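Local structure of putative polysaccharide biosynthesis protein with aminopeptidase-like domain (Clostridium acetobutylicum, 3K9T) at residues A[31-36]-A[66-71]; A[169-174]-A[232-237]; A[185-190]-A[225-230]; A[193-198]-A[251-256]. The protein binds one zinc ion per subunit and probably acts in the biosynthesis of modified polysaccharides, with no peptidase activity expected despite its aminopeptidase-like domain. All blocks are in the same frame, centred on the assembly; numbering follows the deposited sequence.

Contact 1. Residues A[31-36]-A[66-71]; sequences RSITGN and TVPKEW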
# COMPACT_ATOMS: atom_id res chain seq x y z
N ARG A 31 -7.91 -13.55 44.41
CA ARG A 31 -7.65 -14.50 43.34
C ARG A 31 -6.14 -14.75 43.14
O ARG A 31 -5.30 -13.94 43.47
CB ARG A 31 -8.23 -13.97 42.03
CG ARG A 31 -9.73 -13.98 41.96
CD ARG A 31 -10.28 -12.97 40.97
NE ARG A 31 -10.11 -11.61 41.48
CZ ARG A 31 -10.99 -10.98 42.25
NH1 ARG A 31 -12.14 -11.56 42.59
NH2 ARG A 31 -10.72 -9.76 42.68
N SER A 32 -5.83 -15.90 42.59
CA SER A 32 -4.50 -16.21 42.08
C SER A 32 -4.79 -17.17 40.89
O SER A 32 -5.95 -17.29 40.46
CB SER A 32 -3.64 -16.87 43.17
OG SER A 32 -2.33 -17.14 42.70
N ILE A 33 -3.77 -17.86 40.37
CA ILE A 33 -4.00 -18.81 39.28
C ILE A 33 -4.76 -20.06 39.72
O ILE A 33 -5.22 -20.82 38.88
CB ILE A 33 -2.72 -19.18 38.55
CG1 ILE A 33 -1.65 -19.73 39.48
CG2 ILE A 33 -2.17 -17.97 37.80
CD1 ILE A 33 -0.52 -20.45 38.67
N THR A 34 -4.84 -20.29 41.02
CA THR A 34 -5.59 -21.38 41.61
C THR A 34 -6.16 -20.83 42.92
O THR A 34 -5.86 -19.71 43.29
CB THR A 34 -4.71 -22.63 41.92
OG1 THR A 34 -3.76 -22.31 42.95
CG2 THR A 34 -4.00 -23.11 40.67
N GLY A 35 -7.02 -21.60 43.57
CA GLY A 35 -7.43 -21.26 44.94
C GLY A 35 -8.89 -20.95 45.20
O GLY A 35 -9.70 -20.79 44.27
N ASN A 36 -9.22 -20.84 46.49
CA ASN A 36 -10.61 -20.57 46.88
C ASN A 36 -11.11 -19.17 46.47
O ASN A 36 -12.31 -18.92 46.40
CB ASN A 36 -10.82 -20.80 48.39
CG ASN A 36 -10.79 -22.27 48.78
OD1 ASN A 36 -11.15 -23.14 48.00
ND2 ASN A 36 -10.35 -22.55 49.98
N THR A 66 2.63 -27.93 33.13
CA THR A 66 2.14 -28.76 34.20
C THR A 66 1.24 -27.96 35.10
O THR A 66 1.64 -26.89 35.55
CB THR A 66 3.30 -29.28 35.06
OG1 THR A 66 4.22 -29.98 34.24
CG2 THR A 66 2.76 -30.17 36.18
N VAL A 67 0.05 -28.48 35.39
CA VAL A 67 -0.87 -27.77 36.28
C VAL A 67 -0.21 -27.63 37.67
O VAL A 67 0.11 -28.62 38.32
CB VAL A 67 -2.24 -28.47 36.36
CG1 VAL A 67 -3.13 -27.87 37.49
CG2 VAL A 67 -2.96 -28.40 35.03
N PRO A 68 -0.01 -26.39 38.12
CA PRO A 68 0.68 -26.18 39.42
C PRO A 68 -0.06 -26.69 40.67
O PRO A 68 -1.20 -27.11 40.60
CB PRO A 68 0.78 -24.66 39.53
CG PRO A 68 -0.41 -24.13 38.74
CD PRO A 68 -0.61 -25.14 37.59
N LYS A 69 0.64 -26.64 41.80
CA LYS A 69 0.02 -26.84 43.10
C LYS A 69 -0.99 -25.74 43.34
O LYS A 69 -0.92 -24.65 42.75
CB LYS A 69 1.05 -26.84 44.23
CG LYS A 69 1.96 -28.05 44.19
CD LYS A 69 2.86 -28.23 45.41
CE LYS A 69 3.71 -29.49 45.24
NZ LYS A 69 3.59 -30.42 46.39
N GLU A 70 -1.94 -26.03 44.21
CA GLU A 70 -2.96 -25.08 44.55
C GLU A 70 -2.47 -24.24 45.71
O GLU A 70 -1.92 -24.77 46.68
CB GLU A 70 -4.27 -25.81 44.90
CG GLU A 70 -5.35 -24.84 45.35
CD GLU A 70 -6.68 -25.50 45.61
OE1 GLU A 70 -7.00 -26.56 45.01
OE2 GLU A 70 -7.42 -24.90 46.41
N TRP A 71 -2.73 -22.94 45.62
CA TRP A 71 -2.33 -21.97 46.65
C TRP A 71 -3.56 -21.37 47.31
O TRP A 71 -4.56 -21.06 46.63
CB TRP A 71 -1.49 -20.84 46.02
CG TRP A 71 -0.95 -19.84 47.00
CD1 TRP A 71 0.00 -20.07 47.95
CD2 TRP A 71 -1.32 -18.47 47.13
NE1 TRP A 71 0.25 -18.92 48.66
CE2 TRP A 71 -0.55 -17.92 48.17
CE3 TRP A 71 -2.23 -17.64 46.46
CZ2 TRP A 71 -0.66 -16.59 48.57
CZ3 TRP A 71 -2.33 -16.30 46.84
CH2 TRP A 71 -1.54 -15.79 47.88

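Contact 2. Residues A[169-174]-A[232-237]; sequences YGEYYI and ITWLSR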
# COMPACT_ATOMS: atom_id res chain seq x y z
N TYR A 169 -11.34 -23.53 36.38
CA TYR A 169 -11.77 -22.64 35.29
C TYR A 169 -13.26 -22.79 35.06
O TYR A 169 -13.83 -23.86 35.30
CB TYR A 169 -10.96 -22.79 33.98
CG TYR A 169 -11.18 -24.06 33.17
CD1 TYR A 169 -12.19 -24.15 32.26
CD2 TYR A 169 -10.32 -25.11 33.26
CE1 TYR A 169 -12.36 -25.24 31.50
CE2 TYR A 169 -10.49 -26.23 32.49
CZ TYR A 169 -11.50 -26.29 31.62
OH TYR A 169 -11.68 -27.44 30.87
N GLY A 170 -13.89 -21.71 34.62
CA GLY A 170 -15.33 -21.69 34.33
C GLY A 170 -15.64 -21.49 32.85
O GLY A 170 -14.90 -20.84 32.13
N GLU A 171 -16.77 -22.01 32.42
CA GLU A 171 -17.12 -21.99 31.01
C GLU A 171 -18.64 -21.94 30.80
O GLU A 171 -19.40 -22.63 31.49
CB GLU A 171 -16.54 -23.25 30.39
CG GLU A 171 -16.73 -23.46 28.93
CD GLU A 171 -15.96 -24.70 28.44
OE1 GLU A 171 -15.31 -25.40 29.25
OE2 GLU A 171 -15.96 -24.97 27.22
N TYR A 172 -19.07 -21.10 29.86
CA TYR A 172 -20.49 -21.01 29.52
C TYR A 172 -20.61 -21.06 28.00
O TYR A 172 -19.88 -20.37 27.29
CB TYR A 172 -21.08 -19.72 30.05
CG TYR A 172 -22.52 -19.49 29.67
CD1 TYR A 172 -23.48 -20.50 29.82
CD2 TYR A 172 -22.95 -18.25 29.20
CE1 TYR A 172 -24.79 -20.28 29.47
CE2 TYR A 172 -24.26 -18.02 28.86
CZ TYR A 172 -25.17 -19.03 29.00
OH TYR A 172 -26.47 -18.78 28.66
N TYR A 173 -21.50 -21.92 27.52
CA TYR A 173 -21.71 -22.14 26.08
C TYR A 173 -23.16 -21.88 25.67
O TYR A 173 -24.05 -22.42 26.26
CB TYR A 173 -21.41 -23.58 25.74
CG TYR A 173 -21.57 -23.91 24.29
CD1 TYR A 173 -20.67 -23.44 23.35
CD2 TYR A 173 -22.62 -24.71 23.85
CE1 TYR A 173 -20.80 -23.74 22.03
CE2 TYR A 173 -22.77 -25.02 22.50
CZ TYR A 173 -21.86 -24.53 21.62
OH TYR A 173 -21.98 -24.82 20.30
N ILE A 174 -23.36 -21.03 24.67
CA ILE A 174 -24.65 -20.77 24.08
C ILE A 174 -24.63 -21.41 22.70
O ILE A 174 -23.76 -21.08 21.87
CB ILE A 174 -24.90 -19.26 23.91
CG1 ILE A 174 -24.89 -18.55 25.26
CG2 ILE A 174 -26.21 -18.99 23.19
CD1 ILE A 174 -24.99 -17.03 25.14
N ILE A 232 -4.09 -22.53 28.29
CA ILE A 232 -3.35 -23.75 27.87
C ILE A 232 -4.12 -24.99 28.34
O ILE A 232 -4.37 -25.89 27.55
CB ILE A 232 -1.89 -23.76 28.38
CG1 ILE A 232 -1.11 -22.56 27.81
CG2 ILE A 232 -1.17 -25.07 27.97
CD1 ILE A 232 0.29 -22.36 28.40
N THR A 233 -4.54 -25.00 29.60
CA THR A 233 -5.36 -26.09 30.12
C THR A 233 -6.64 -26.31 29.31
O THR A 233 -6.98 -27.45 28.98
CB THR A 233 -5.72 -25.87 31.58
OG1 THR A 233 -4.50 -25.77 32.33
CG2 THR A 233 -6.61 -27.03 32.12
N TRP A 234 -7.32 -25.22 28.98
CA TRP A 234 -8.55 -25.33 28.25
C TRP A 234 -8.30 -25.89 26.86
O TRP A 234 -9.01 -26.80 26.42
CB TRP A 234 -9.29 -24.01 28.16
CG TRP A 234 -10.59 -24.16 27.48
CD1 TRP A 234 -11.79 -24.56 28.04
CD2 TRP A 234 -10.84 -23.97 26.10
NE1 TRP A 234 -12.77 -24.62 27.09
CE2 TRP A 234 -12.21 -24.28 25.88
CE3 TRP A 234 -10.04 -23.60 25.02
CZ2 TRP A 234 -12.80 -24.20 24.62
CZ3 TRP A 234 -10.63 -23.51 23.76
CH2 TRP A 234 -12.00 -23.81 23.58
N LEU A 235 -7.31 -25.34 26.16
CA LEU A 235 -6.96 -25.81 24.81
C LEU A 235 -6.58 -27.30 24.85
O LEU A 235 -6.96 -28.07 23.97
CB LEU A 235 -5.84 -24.95 24.18
CG LEU A 235 -6.26 -23.56 23.72
CD1 LEU A 235 -5.09 -22.63 23.38
CD2 LEU A 235 -7.21 -23.68 22.53
N SER A 236 -5.88 -27.72 25.91
CA SER A 236 -5.42 -29.11 26.00
C SER A 236 -6.61 -30.04 26.19
O SER A 236 -6.54 -31.21 25.90
CB SER A 236 -4.38 -29.32 27.12
OG SER A 236 -4.96 -29.36 28.43
N ARG A 237 -7.71 -29.50 26.69
CA ARG A 237 -8.89 -30.31 26.95
C ARG A 237 -9.97 -30.17 25.88
O ARG A 237 -11.00 -30.82 25.98
CB ARG A 237 -9.44 -29.95 28.34
CG ARG A 237 -8.51 -30.45 29.47
CD ARG A 237 -8.60 -29.65 30.75
NE ARG A 237 -9.96 -29.64 31.26
CZ ARG A 237 -10.51 -30.61 31.98
NH1 ARG A 237 -9.82 -31.71 32.29
NH2 ARG A 237 -11.76 -30.49 32.38

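Contact 3. Residues A[185-190]-A[225-230]; sequences TTYTCH and APETIG. With ZN (zinc ion), chain B; IMD (imidazole), chain E.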
# COMPACT_ATOMS: atom_id res chain seq x y z
N THR A 185 -12.92 -14.72 25.86
CA THR A 185 -12.21 -15.22 27.02
C THR A 185 -11.79 -14.07 27.91
O THR A 185 -11.62 -12.94 27.46
CB THR A 185 -10.95 -16.02 26.59
OG1 THR A 185 -9.85 -15.13 26.34
CG2 THR A 185 -11.24 -16.85 25.36
N THR A 186 -11.63 -14.36 29.19
CA THR A 186 -11.05 -13.38 30.10
C THR A 186 -10.35 -14.13 31.23
O THR A 186 -10.65 -15.31 31.49
CB THR A 186 -12.11 -12.39 30.60
OG1 THR A 186 -11.46 -11.25 31.18
CG2 THR A 186 -13.08 -13.05 31.62
N TYR A 187 -9.42 -13.46 31.93
CA TYR A 187 -8.62 -14.14 32.94
C TYR A 187 -8.96 -13.78 34.40
O TYR A 187 -9.19 -12.62 34.75
CB TYR A 187 -7.11 -14.05 32.60
CG TYR A 187 -6.59 -12.66 32.40
CD1 TYR A 187 -6.19 -11.92 33.49
CD2 TYR A 187 -6.49 -12.08 31.14
CE1 TYR A 187 -5.73 -10.66 33.35
CE2 TYR A 187 -6.00 -10.80 30.99
CZ TYR A 187 -5.63 -10.08 32.11
OH TYR A 187 -5.15 -8.78 32.03
N THR A 188 -8.98 -14.81 35.24
CA THR A 188 -9.52 -14.71 36.60
C THR A 188 -8.50 -14.74 37.74
O THR A 188 -8.88 -14.79 38.92
CB THR A 188 -10.46 -15.86 36.80
OG1 THR A 188 -9.79 -17.06 36.39
CG2 THR A 188 -11.73 -15.64 35.95
N CYS A 189 -7.22 -14.64 37.39
CA CYS A 189 -6.12 -14.83 38.32
C CYS A 189 -5.66 -13.58 39.07
O CYS A 189 -4.95 -13.69 40.08
CB CYS A 189 -4.95 -15.42 37.55
SG CYS A 189 -4.42 -14.36 36.16
N HIS A 190 -6.02 -12.38 38.61
CA HIS A 190 -5.62 -11.17 39.31
C HIS A 190 -6.51 -10.88 40.53
O HIS A 190 -7.74 -10.96 40.42
CB HIS A 190 -5.66 -9.97 38.40
CG HIS A 190 -4.55 -9.94 37.40
ND1 HIS A 190 -4.12 -11.07 36.73
CD2 HIS A 190 -3.81 -8.91 36.94
CE1 HIS A 190 -3.17 -10.72 35.89
NE2 HIS A 190 -2.96 -9.42 36.00
N ALA A 225 -10.77 -18.17 33.04
CA ALA A 225 -9.67 -19.06 33.40
C ALA A 225 -8.46 -18.22 33.79
O ALA A 225 -8.33 -17.08 33.31
CB ALA A 225 -9.33 -19.92 32.23
N PRO A 226 -7.57 -18.77 34.64
CA PRO A 226 -6.35 -18.01 34.93
C PRO A 226 -5.57 -17.75 33.67
O PRO A 226 -5.53 -18.62 32.79
CB PRO A 226 -5.53 -18.96 35.83
CG PRO A 226 -6.12 -20.33 35.62
CD PRO A 226 -7.58 -20.06 35.35
N GLU A 227 -4.89 -16.60 33.60
CA GLU A 227 -4.09 -16.31 32.41
C GLU A 227 -2.99 -17.35 32.16
O GLU A 227 -2.41 -17.92 33.07
CB GLU A 227 -3.48 -14.91 32.45
CG GLU A 227 -2.98 -14.45 31.05
CD GLU A 227 -2.40 -13.05 31.04
OE1 GLU A 227 -1.49 -12.80 31.83
OE2 GLU A 227 -2.84 -12.20 30.22
N THR A 228 -2.73 -17.56 30.88
CA THR A 228 -1.69 -18.45 30.41
C THR A 228 -1.98 -19.89 30.76
O THR A 228 -2.38 -20.63 29.89
CB THR A 228 -0.25 -17.97 30.82
OG1 THR A 228 -0.03 -16.73 30.17
CG2 THR A 228 0.87 -18.91 30.34
N ILE A 229 -1.78 -20.28 32.01
CA ILE A 229 -1.99 -21.67 32.44
C ILE A 229 -3.45 -22.15 32.21
O ILE A 229 -3.69 -23.31 31.81
CB ILE A 229 -1.52 -21.91 33.91
CG1 ILE A 229 -1.61 -23.39 34.26
CG2 ILE A 229 -2.27 -21.01 34.92
CD1 ILE A 229 -0.79 -24.32 33.32
N GLY A 230 -4.41 -21.25 32.42
CA GLY A 230 -5.82 -21.56 32.19
C GLY A 230 -6.16 -21.79 30.74
O GLY A 230 -6.72 -22.79 30.41
ZN ZN B . -1.84 -8.16 34.84
N1 IMD E . -1.84 -9.90 31.03
C2 IMD E . -2.33 -9.85 32.29
N3 IMD E . -1.83 -8.78 32.89
C4 IMD E . -1.03 -8.13 32.03
C5 IMD E . -1.04 -8.83 30.84

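Contact 4. Residues A[193-198]-A[251-256]; sequences MCNDNL and ATCVGD. With ZN (zinc ion), chain B.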
# COMPACT_ATOMS: atom_id res chain seq x y z
N MSE A 193 -7.40 -5.76 41.89
CA MSE A 193 -7.11 -4.74 40.90
C MSE A 193 -8.29 -4.75 39.92
O MSE A 193 -8.84 -5.82 39.61
CB MSE A 193 -5.78 -5.01 40.19
CG MSE A 193 -4.54 -4.92 41.10
SE MSE A 193 -3.06 -5.71 40.22
CE MSE A 193 -3.55 -7.61 40.43
N CYS A 194 -8.68 -3.56 39.47
CA CYS A 194 -9.88 -3.38 38.70
C CYS A 194 -9.74 -3.48 37.16
O CYS A 194 -10.33 -4.36 36.58
CB CYS A 194 -10.53 -2.06 39.11
SG CYS A 194 -11.15 -2.11 40.83
N ASN A 195 -8.98 -2.61 36.51
CA ASN A 195 -8.86 -2.66 35.06
C ASN A 195 -8.23 -3.99 34.62
O ASN A 195 -8.73 -4.69 33.72
CB ASN A 195 -8.08 -1.45 34.51
CG ASN A 195 -8.64 -0.97 33.12
OD1 ASN A 195 -9.82 -1.13 32.84
ND2 ASN A 195 -7.78 -0.36 32.30
N ASP A 196 -7.16 -4.37 35.31
CA ASP A 196 -6.49 -5.65 35.08
C ASP A 196 -6.64 -6.54 36.35
O ASP A 196 -5.83 -6.39 37.25
CB ASP A 196 -5.02 -5.35 34.75
CG ASP A 196 -4.20 -6.60 34.56
OD1 ASP A 196 -4.79 -7.62 34.17
OD2 ASP A 196 -2.97 -6.58 34.82
N ASN A 197 -7.65 -7.42 36.45
CA ASN A 197 -8.66 -7.68 35.40
C ASN A 197 -10.07 -8.04 35.86
O ASN A 197 -10.68 -8.99 35.33
CB ASN A 197 -8.20 -8.79 34.41
CG ASN A 197 -9.17 -8.97 33.24
OD1 ASN A 197 -9.74 -8.00 32.72
ND2 ASN A 197 -9.39 -10.22 32.83
N LEU A 198 -10.62 -7.26 36.80
CA LEU A 198 -12.04 -7.42 37.13
C LEU A 198 -12.89 -6.82 36.01
O LEU A 198 -14.04 -7.17 35.86
CB LEU A 198 -12.43 -6.78 38.49
CG LEU A 198 -11.88 -7.55 39.67
CD1 LEU A 198 -12.27 -6.92 40.97
CD2 LEU A 198 -12.33 -9.04 39.59
N ALA A 251 -10.92 -10.26 26.47
CA ALA A 251 -11.36 -9.03 27.09
C ALA A 251 -10.56 -8.78 28.36
O ALA A 251 -10.55 -9.58 29.29
CB ALA A 251 -12.85 -9.09 27.42
N THR A 252 -9.89 -7.64 28.40
CA THR A 252 -9.19 -7.20 29.58
C THR A 252 -9.08 -5.69 29.51
O THR A 252 -9.25 -5.11 28.44
CB THR A 252 -7.80 -7.84 29.66
OG1 THR A 252 -7.15 -7.32 30.80
CG2 THR A 252 -6.96 -7.57 28.42
N CYS A 253 -8.84 -5.07 30.66
CA CYS A 253 -8.60 -3.62 30.73
C CYS A 253 -9.66 -2.80 30.01
O CYS A 253 -9.32 -1.89 29.25
CB CYS A 253 -7.22 -3.29 30.14
SG CYS A 253 -5.85 -4.06 31.06
N VAL A 254 -10.92 -3.12 30.26
CA VAL A 254 -12.01 -2.55 29.50
C VAL A 254 -12.80 -1.50 30.29
O VAL A 254 -13.88 -1.08 29.84
CB VAL A 254 -12.99 -3.65 28.99
CG1 VAL A 254 -12.35 -4.46 27.87
CG2 VAL A 254 -13.47 -4.52 30.14
N GLY A 255 -12.25 -1.02 31.41
CA GLY A 255 -13.03 -0.22 32.36
C GLY A 255 -12.65 1.22 32.67
O GLY A 255 -13.43 1.93 33.33
N ASP A 256 -11.47 1.66 32.24
CA ASP A 256 -11.02 3.02 32.53
C ASP A 256 -11.58 4.09 31.61
O ASP A 256 -12.29 3.78 30.64
CB ASP A 256 -9.51 3.08 32.52
CG ASP A 256 -8.91 2.87 31.14
OD1 ASP A 256 -8.82 1.68 30.69
OD2 ASP A 256 -8.49 3.89 30.57
ZN ZN B . -1.84 -8.16 34.84

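Contact 1. Residues A[31-36]-A[66-71]
Thr34 and Trp71 make the one hydrogen bond between residues 31-36 and 66-71. The backbone N of Trp71 donates to Thr34 OG1 at 2.9 Å, with an N-H...O angle of 162°. The chi1 of Thr34 is 66°, which sets OG1 between its own backbone N and carbonyl carbon. From there OG1 also packs on Glu70 CA at 3.3 Å. The hydroxyl has a second partner in Tyr99 OH, so it links the loop to the start of strand 70-79 and to a further loop.

Packing contacts flank this bond. Ser32 CB meets the edge of the Trp71 indole, 3.7 Å from CE3 and close to the ring plane. Ile33 CD1 reaches Pro68 CG at 3.7 Å. Gly35 CA lies 3.3 Å from Trp71 O. Its backbone turns through a positive phi of 117°. A CB there would run into Trp71 O, and it would also be jammed against the carbonyl O of Thr34.

Second-shell bonds position Ser32 and Glu70. Ser32 OG bonds to Ser98 OG. Glu70 OE2 forms a salt bridge with Arg39 and also accepts from Asn72 ND2.

The contact joins the aminopeptidase-like region to the insert. Residues 31-35 end the loop that follows helix 12-26, with Gly35 as the N-cap residue, and Asn36 begins helix 36-45. Ile33 and Pro68 both pack on Ile229 of helix 229-237, Trp71 touches strand 153-163, and Thr34 rests on Leu167 of strand 166-174.

Contact 2. Residues A[169-174]-A[232-237]
Arg237 and Tyr169 share the shortest polar contact between strand 169-174 and helix 232-237. Arg237 NE donates to Tyr169 OH at 2.8 Å, nearly straight at 173°. The oxygen lies in the guanidinium plane, at its edge. Arg237 NH2 adds a weak bond to the same oxygen at 3.4 Å, so two N-H groups of one guanidinium point at one hydroxyl. The arginine chain bends at chi3, which turns NE out of the extended line. The guanidinium and phenol planes stand 77° apart.

A second, weaker bond runs from Trp234 NE1 to Glu171 OE2 at 3.2 Å. The glutamate chain is extended and crosses the indole at about a right angle. Its carboxylate also forms a salt bridge with Arg221, which probably stabilises its negative charge beside the indole N-H.

The packing lies between these two bonds. Tyr169 CE1 meets Trp234 CD1 at 3.6 Å, at the edge of the indole. The two ring planes are 83° apart. Tyr169 CE2 rests on Thr233 CG2 at 4.0 Å. Thr233 OG1 bonds to Ile229 O, one turn back in the helix.

The tyrosine ring stacks on His54 of strand 52-57. The axes of the two segments pass 10.5 Å apart, and the helix packs on one face of the mixed sheet. Strand 166-174 runs antiparallel to both its neighbours, strands 52-57 and 219-225. Trp234 also touches Arg221 and Leu223 of the latter strand, and Thr233 reaches strand 61-62.

Contact 3. Residues A[185-190]-A[225-230]
Parallel strands 181-187 and 219-225 end side by side at the zinc site, in the mixed sheet of the aminopeptidase-like fold, and Tyr187 pairs with Ala225 there. Ala225 N donates to Thr186 O at 3.3 Å. Thr188 N returns a bond to Ala225 O at 3.0 Å, approaching from above the carbonyl plane.

Past the sheet the two chains stay together. Cys189 SG accepts from Glu227 N at 3.4 Å, with an angle of 166°. The chi1 of Cys189 (58°) puts SG between its backbone N and carbonyl carbon. The same sulfur receives a weak bond from His190 ND1, lying in the imidazole plane at the ring edge. This may help to fix the rotation of the zinc-binding imidazole.

Tyr187 and Glu227 run side by side and point the same way. Glu227 OE2 sits over one face of the Tyr187 ring, offset toward the rim and 3.5 Å from CE2. Tyr187 OH bonds to Asp196 OD1, and Glu227 OE2 to Ser297 OG.

His190 NE2 binds the zinc ion at 2.0 Å. Asp196 and His325 are the other protein ligands. An imidazole, probably from the crystallisation liquor, takes the fourth place through its N3. Its far nitrogen, N1, donates to Glu227 OE2 at 2.6 Å.

Contact 4. Residues A[193-198]-A[251-256]
The Asn195 side-chain amide meets the loop 251-256 through both its oxygen and its nitrogen. OD1 accepts from Gly255 N at 2.8 Å, with the N-H nearly in line with the C=O bond. Asp256 N adds a weak bond to the same oxygen. ND2 donates to Asp256 OD1, also at 2.8 Å. The amide and carboxylate planes are 82° apart. ND2 meets Asp256 OD1 from above the carboxylate, 42° out of its plane. The other oxygen, Asp256 OD2, bonds to Ser317 OG.

The backbone adds to this grip. Cys253 N makes a weak bond to Asn195 O at 3.1 Å. Cys253 SG packs on Asp196 CB at 4.0 Å.

Residues 194-198 open helix 194-211 with a wide pi-type turn. This turn carries a zinc ligand of the aminopeptidase-like site, with a cis peptide between Asp196 and Asn197. With CG anti to the backbone N (chi1 177°), the Asp196 carboxylate extends toward the zinc ion, and OD2 binds it at 1.9 Å.

Asn197 and Thr252 cross at about a right angle. Asn197 OD1 lies 3.3 Å from Thr252 CA, and its approach to Thr252 OG1, also 3.3 Å, is weak. Thr252 OG1 bonds to Tyr187 OH, and Asn197 ND2 to Thr186 OG1. The backbone N-H of Asn195 and that of Asp196 bond to OD1 and OD2 of Asp329, respectively.

Overall arrangement
From the N terminus, contact 1 closes first. It brings the early part of the insert back against the loop before helix 36-45, and it is complete before the other three open. Contact 2 spans the longest loop, from strand 166-174 to helix 229-237. Contact 3 falls within that span and joins the ends of two adjacent strands. Contact 4 crosses both, since residues 193-198 lie inside their loops and residues 251-256 beyond them. Contacts 3 and 4 share the zinc ion. Arg31 NE bonds to His190 O and so connects contact 1 to contact 3. Tyr169 packs on Ala225, which brings contact 2 against contact 3.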